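Local structure of dTDP-4-dehydrorhamnose 3,5-epimerase (Elizabethkingia anophelis NUHP1, 6C46) at residues A[15-20]-A[95-100]; A[84-89]-A[135-140]. The protein probably catalyses the epimerization of dTDP-4-dehydro-6-deoxy-D-glucose at C3' and C5' to dTDP-4-dehydro-L-rhamnose, a step of dTDP-L-rhamnose biosynthesis. All coordinates share one frame; numbering follows the deposited sequence.

Contact 1 of 2, residues A[15-20]-A[95-100]; sequences PLKDCY and DLRENS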
loop_
_atom_site.group_PDB
_atom_site.type_symbol
_atom_site.label_atom_id
_atom_site.label_comp_id
_atom_site.label_asym_id
_atom_site.label_seq_id
_atom_site.Cartn_x
_atom_site.Cartn_y
_atom_site.Cartn_z
ATOM N N PRO A 15 23.961 -5.502 -0.646
ATOM C CA PRO A 15 25.182 -5.496 0.173
ATOM C C PRO A 15 24.961 -5.138 1.637
ATOM O O PRO A 15 25.926 -5.205 2.402
ATOM C CB PRO A 15 26.067 -4.444 -0.515
ATOM C CG PRO A 15 25.543 -4.343 -1.929
ATOM C CD PRO A 15 24.064 -4.579 -1.796
ATOM N N LEU A 16 23.762 -4.721 2.060
ATOM C CA LEU A 16 23.546 -4.344 3.454
ATOM C C LEU A 16 22.791 -5.461 4.173
ATOM O O LEU A 16 21.799 -5.973 3.651
ATOM C CB LEU A 16 22.790 -3.012 3.565
ATOM C CG LEU A 16 23.404 -1.835 2.779
ATOM C CD1 LEU A 16 22.636 -0.544 3.063
ATOM C CD2 LEU A 16 24.880 -1.641 3.090
ATOM N N LYS A 17 23.269 -5.847 5.353
ATOM C CA LYS A 17 22.645 -6.969 6.053
ATOM C C LYS A 17 21.191 -6.667 6.370
ATOM O O LYS A 17 20.886 -5.607 6.917
ATOM C CB LYS A 17 23.378 -7.262 7.360
ATOM C CG LYS A 17 22.895 -8.550 8.057
ATOM C CD LYS A 17 23.667 -8.796 9.374
ATOM C CE LYS A 17 23.326 -7.755 10.423
ATOM N NZ LYS A 17 23.960 -8.072 11.728
ATOM N N ASP A 18 20.311 -7.631 6.084
ATOM C CA ASP A 18 18.876 -7.614 6.364
ATOM C C ASP A 18 18.117 -6.663 5.465
ATOM O O ASP A 18 16.911 -6.483 5.656
ATOM C CB ASP A 18 18.540 -7.234 7.810
ATOM C CG ASP A 18 19.216 -8.149 8.836
ATOM O OD1 ASP A 18 19.093 -9.379 8.696
ATOM O OD2 ASP A 18 19.863 -7.636 9.774
ATOM N N CYS A 19 18.772 -6.042 4.503
ATOM C CA CYS A 19 18.123 -5.096 3.609
ATOM C C CYS A 19 17.878 -5.802 2.272
ATOM O O CYS A 19 18.822 -6.297 1.648
ATOM C CB CYS A 19 19.025 -3.858 3.493
ATOM S SG CYS A 19 18.566 -2.589 2.329
ATOM N N TYR A 20 16.609 -5.878 1.843
ATOM C CA TYR A 20 16.238 -6.713 0.705
ATOM C C TYR A 20 15.407 -5.948 -0.308
ATOM O O TYR A 20 14.680 -5.007 0.029
ATOM C CB TYR A 20 15.413 -7.968 1.118
ATOM C CG TYR A 20 16.177 -8.838 2.071
ATOM C CD1 TYR A 20 17.218 -9.652 1.614
ATOM C CD2 TYR A 20 15.871 -8.846 3.419
ATOM C CE1 TYR A 20 17.953 -10.429 2.492
ATOM C CE2 TYR A 20 16.589 -9.629 4.304
ATOM C CZ TYR A 20 17.617 -10.413 3.842
ATOM O OH TYR A 20 18.323 -11.170 4.732
ATOM N N ASP A 95 23.234 1.626 6.704
ATOM C CA ASP A 95 23.205 0.796 7.903
ATOM C C ASP A 95 23.907 1.563 9.019
ATOM O O ASP A 95 25.088 1.908 8.895
ATOM C CB ASP A 95 23.871 -0.557 7.598
ATOM C CG ASP A 95 23.775 -1.554 8.739
ATOM O OD1 ASP A 95 23.386 -1.172 9.872
ATOM O OD2 ASP A 95 24.068 -2.749 8.484
ATOM N N LEU A 96 23.181 1.849 10.102
ATOM C CA LEU A 96 23.759 2.562 11.235
ATOM C C LEU A 96 23.814 1.718 12.498
ATOM O O LEU A 96 23.951 2.268 13.598
ATOM C CB LEU A 96 22.989 3.854 11.497
ATOM C CG LEU A 96 23.003 4.861 10.338
ATOM C CD1 LEU A 96 22.046 6.025 10.656
ATOM C CD2 LEU A 96 24.421 5.361 10.068
ATOM N N ARG A 97 23.708 0.395 12.373
ATOM C CA ARG A 97 23.818 -0.488 13.528
ATOM C C ARG A 97 25.291 -0.722 13.845
ATOM O O ARG A 97 26.000 -1.394 13.084
ATOM C CB ARG A 97 23.090 -1.805 13.251
ATOM C CG ARG A 97 21.614 -1.565 12.943
ATOM C CD ARG A 97 20.963 -2.812 12.374
ATOM N NE ARG A 97 21.631 -3.211 11.128
ATOM C CZ ARG A 97 21.290 -4.267 10.402
ATOM N NH1 ARG A 97 20.272 -5.036 10.784
ATOM N NH2 ARG A 97 21.968 -4.546 9.288
ATOM N N GLU A 98 25.741 -0.224 15.002
ATOM C CA GLU A 98 27.177 -0.248 15.307
ATOM C C GLU A 98 27.721 -1.667 15.370
ATOM O O GLU A 98 28.916 -1.887 15.143
ATOM C CB GLU A 98 27.472 0.483 16.624
ATOM N N ASN A 99 26.869 -2.638 15.665
ATOM C CA ASN A 99 27.190 -4.053 15.782
ATOM C C ASN A 99 27.107 -4.802 14.457
ATOM O O ASN A 99 27.367 -6.004 14.423
ATOM C CB ASN A 99 26.234 -4.707 16.792
ATOM C CG ASN A 99 24.776 -4.253 16.610
ATOM O OD1 ASN A 99 24.497 -3.078 16.338
ATOM N ND2 ASN A 99 23.847 -5.183 16.790
ATOM N N SER A 100 26.679 -4.144 13.383
ATOM C CA SER A 100 26.467 -4.787 12.094
ATOM C C SER A 100 27.765 -4.844 11.303
ATOM O O SER A 100 28.522 -3.871 11.264
ATOM C CB SER A 100 25.411 -4.021 11.283
ATOM O OG SER A 100 25.417 -4.464 9.943
#

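Contact 2 of 2, residues A[84-89]-A[135-140]; sequences CLEGRV and TAVFSY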
loop_
_atom_site.group_PDB
_atom_site.type_symbol
_atom_site.label_atom_id
_atom_site.label_comp_id
_atom_site.label_asym_id
_atom_site.label_seq_id
_atom_site.Cartn_x
_atom_site.Cartn_y
_atom_site.Cartn_z
ATOM N N CYS A 84 7.672 3.037 -5.349
ATOM C CA CYS A 84 7.289 4.217 -6.102
ATOM C C CYS A 84 6.046 3.869 -6.906
ATOM O O CYS A 84 6.072 2.928 -7.704
ATOM C CB CYS A 84 8.443 4.669 -7.000
ATOM S SG CYS A 84 8.022 6.032 -8.040
ATOM N N LEU A 85 4.944 4.574 -6.638
ATOM C CA LEU A 85 3.675 4.307 -7.300
ATOM C C LEU A 85 3.500 5.065 -8.607
ATOM O O LEU A 85 2.622 4.708 -9.404
ATOM C CB LEU A 85 2.503 4.679 -6.378
ATOM C CG LEU A 85 2.571 4.034 -4.991
ATOM C CD1 LEU A 85 1.323 4.405 -4.171
ATOM C CD2 LEU A 85 2.717 2.536 -5.114
ATOM N N GLU A 86 4.239 6.146 -8.816
ATOM C CA GLU A 86 4.176 6.894 -10.071
ATOM C C GLU A 86 5.536 7.551 -10.270
ATOM O O GLU A 86 6.092 8.089 -9.312
ATOM C CB GLU A 86 3.057 7.954 -10.044
ATOM C CG GLU A 86 2.872 8.719 -11.361
ATOM C CD GLU A 86 1.931 9.925 -11.249
ATOM O OE1 GLU A 86 1.369 10.173 -10.153
ATOM O OE2 GLU A 86 1.762 10.634 -12.268
ATOM N N GLY A 87 6.067 7.501 -11.482
ATOM C CA GLY A 87 7.353 8.130 -11.741
ATOM C C GLY A 87 8.525 7.243 -11.349
ATOM O O GLY A 87 8.448 6.010 -11.363
ATOM N N ARG A 88 9.634 7.890 -10.997
ATOM C CA ARG A 88 10.877 7.194 -10.694
ATOM C C ARG A 88 11.594 7.924 -9.571
ATOM O O ARG A 88 11.694 9.157 -9.598
ATOM C CB ARG A 88 11.820 7.151 -11.922
ATOM C CG ARG A 88 11.269 6.535 -13.196
ATOM C CD ARG A 88 12.147 6.974 -14.415
ATOM N NE ARG A 88 13.557 6.647 -14.196
ATOM C CZ ARG A 88 14.591 7.433 -14.485
ATOM N NH1 ARG A 88 14.411 8.643 -15.020
ATOM N NH2 ARG A 88 15.820 6.989 -14.244
ATOM N N VAL A 89 12.131 7.171 -8.608
ATOM C CA VAL A 89 12.985 7.746 -7.569
ATOM C C VAL A 89 14.254 6.913 -7.429
ATOM O O VAL A 89 14.310 5.741 -7.815
ATOM C CB VAL A 89 12.300 7.849 -6.193
ATOM C CG1 VAL A 89 10.990 8.666 -6.273
ATOM C CG2 VAL A 89 12.071 6.432 -5.597
ATOM N N THR A 135 7.600 14.323 -11.687
ATOM C CA THR A 135 7.054 14.179 -10.341
ATOM C C THR A 135 7.030 12.694 -10.020
ATOM O O THR A 135 7.106 11.851 -10.917
ATOM C CB THR A 135 5.622 14.731 -10.189
ATOM O OG1 THR A 135 4.722 13.921 -10.956
ATOM C CG2 THR A 135 5.511 16.165 -10.674
ATOM N N ALA A 136 6.921 12.371 -8.732
ATOM C CA ALA A 136 6.846 10.974 -8.334
ATOM C C ALA A 136 5.978 10.840 -7.095
ATOM O O ALA A 136 5.982 11.714 -6.223
ATOM C CB ALA A 136 8.223 10.377 -8.041
ATOM N N VAL A 137 5.245 9.730 -7.016
ATOM C CA VAL A 137 4.492 9.378 -5.817
ATOM C C VAL A 137 5.246 8.248 -5.125
ATOM O O VAL A 137 5.590 7.230 -5.748
ATOM C CB VAL A 137 3.029 9.006 -6.131
ATOM C CG1 VAL A 137 2.301 8.542 -4.871
ATOM C CG2 VAL A 137 2.291 10.238 -6.655
ATOM N N PHE A 138 5.574 8.472 -3.857
ATOM C CA PHE A 138 6.434 7.598 -3.071
ATOM C C PHE A 138 5.593 6.993 -1.960
ATOM O O PHE A 138 4.853 7.712 -1.291
ATOM C CB PHE A 138 7.606 8.400 -2.477
ATOM C CG PHE A 138 8.623 7.562 -1.720
ATOM C CD1 PHE A 138 9.559 6.786 -2.411
ATOM C CD2 PHE A 138 8.702 7.622 -0.325
ATOM C CE1 PHE A 138 10.531 6.050 -1.718
ATOM C CE2 PHE A 138 9.685 6.875 0.377
ATOM C CZ PHE A 138 10.592 6.086 -0.344
ATOM N N SER A 139 5.704 5.690 -1.761
ATOM C CA SER A 139 4.934 4.989 -0.738
ATOM C C SER A 139 5.898 4.389 0.274
ATOM O O SER A 139 6.873 3.730 -0.107
ATOM C CB SER A 139 4.074 3.892 -1.376
ATOM O OG SER A 139 3.777 2.860 -0.451
ATOM N N TYR A 140 5.655 4.621 1.559
ATOM C CA TYR A 140 6.464 3.916 2.545
ATOM C C TYR A 140 5.586 3.413 3.677
ATOM O O TYR A 140 4.786 4.166 4.237
ATOM C CB TYR A 140 7.633 4.763 3.069
ATOM C CG TYR A 140 7.370 6.113 3.684
ATOM C CD1 TYR A 140 7.552 6.306 5.055
ATOM C CD2 TYR A 140 7.020 7.213 2.906
ATOM C CE1 TYR A 140 7.352 7.533 5.641
ATOM C CE2 TYR A 140 6.817 8.445 3.479
ATOM C CZ TYR A 140 6.985 8.602 4.850
ATOM O OH TYR A 140 6.786 9.828 5.433
HETATM O O HOH W 1 5.159 10.692 -12.951
#

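Contact 1 of 2, residues A[15-20]-A[95-100]
The guanidinium of Arg97 joins the two loops. Arg97 NH1 reaches Asp18 OD2 at 2.8 Å, a salt bridge on the anti lone pair of that oxygen. The carboxylate of Asp18 stands steeply to the guanidinium, the planes 76° apart. Arg97 NH2 donates to the backbone O of Lys17, at 2.8 Å and with a bent N-H...O angle of 135°. The group is fixed from its own side by Asp95, which it grips side-on. Arg97 NE meets Asp95 OD1 at 3.0 Å, and Arg97 NH2 meets Asp95 OD2 in an almost straight bond of 2.9 Å. Asp95 OD1 also accepts from the backbone N of Arg97, which makes an Asx turn. Ser100 OG donates to Asp95 OD2 at 2.6 Å, and Thr102 adds a further hydrogen bond to that oxygen. So many donors would be expected to keep Asp95 ionised.

In this cupin-clan protein the contact ties the loop between strands 10-13 and 20-23 to the loop after strand 88-95. Each loop holds a beta turn, type II at Leu16 to Cys19 and type I at Arg97 to Ser100.

Packing is lighter. The Lys17 chain bends at chi3 (68°) and crosses Arg97 obliquely, bringing Lys17 CE to 3.9 Å from Ser100 OG. Deeper in, Leu16 CD1 lies 4.3 Å from Asp95 N, and both side chains also touch Phe125.

Contact 2 of 2, residues A[84-89]-A[135-140]
A classic beta bulge sits between strands 80-86 and 135-142, neighbours in one antiparallel sheet of the cupin-type fold. Segment 135-140 ends at Tyr140, the predicted proton donor. Leu85 and Glu86 both face Val137. The register shifts by one between the non-hydrogen-bonded pair Cys84-Phe138 and the hydrogen-bonded pair Glu86-Val137.

Two backbone hydrogen bonds hold the bulge. Leu85 N donates to Val137 O at 2.9 Å, and Val137 N donates to Glu86 O at the same length. Both donors approach from above the carbonyl plane. Glu86 O is also met by the CA-H of Ala136, with Ala136 CA at 3.1 Å from it.

Gly87 follows the bulge with phi 83° and psi -152°. At these angles a CA hydrogen of Gly87 sits where a CB would run into Thr135 O and the carbonyl O of Glu86. The chain then enters strand 88-95 of the other sheet.

Side-chain packing lies on both faces. Against the face that carries Cys84 and Phe138, Val89 of strand 88-95 sets its two methyls. Val89 CG1 packs on Ala136 CB at 3.7 Å, and CG2 approaches the ring of Phe138 obliquely. That ring also stacks with Phe129 of the facing sheet. On the face of Glu86 and Val137, a carboxylate oxygen meets a methyl, Glu86 OE1 against Val137 CG2. Tyr33 of the second subunit packs on Val137. Leu85 CB makes an apolar contact with Val137 CG1, and Leu85 CG rests against Ser139 CB at 3.9 Å.

One water bridges the Glu86 end. It donates to Thr135 O at 3.0 Å and, weakly, to Glu86 OE2 at 3.5 Å.

The two contacts lie on opposite sides of the chain's centre, with centres about 24 Å apart and nearest atoms about 12 Å apart. Both are partly buried. Strand 88-95 connects them: it starts in contact 2 and ends at Asp95 in contact 1. Their chemistry differs. Contact 1 joins two loops through a charged side-chain network, and no other chain of the assembly touches it. Contact 2 joins neighbouring strands through backbone bonds and apolar side chains, and buries about twice the surface. It also meets the second subunit, and its segment 135-140 ends at the predicted proton donor, whereas contact 1 is away from the annotated sites.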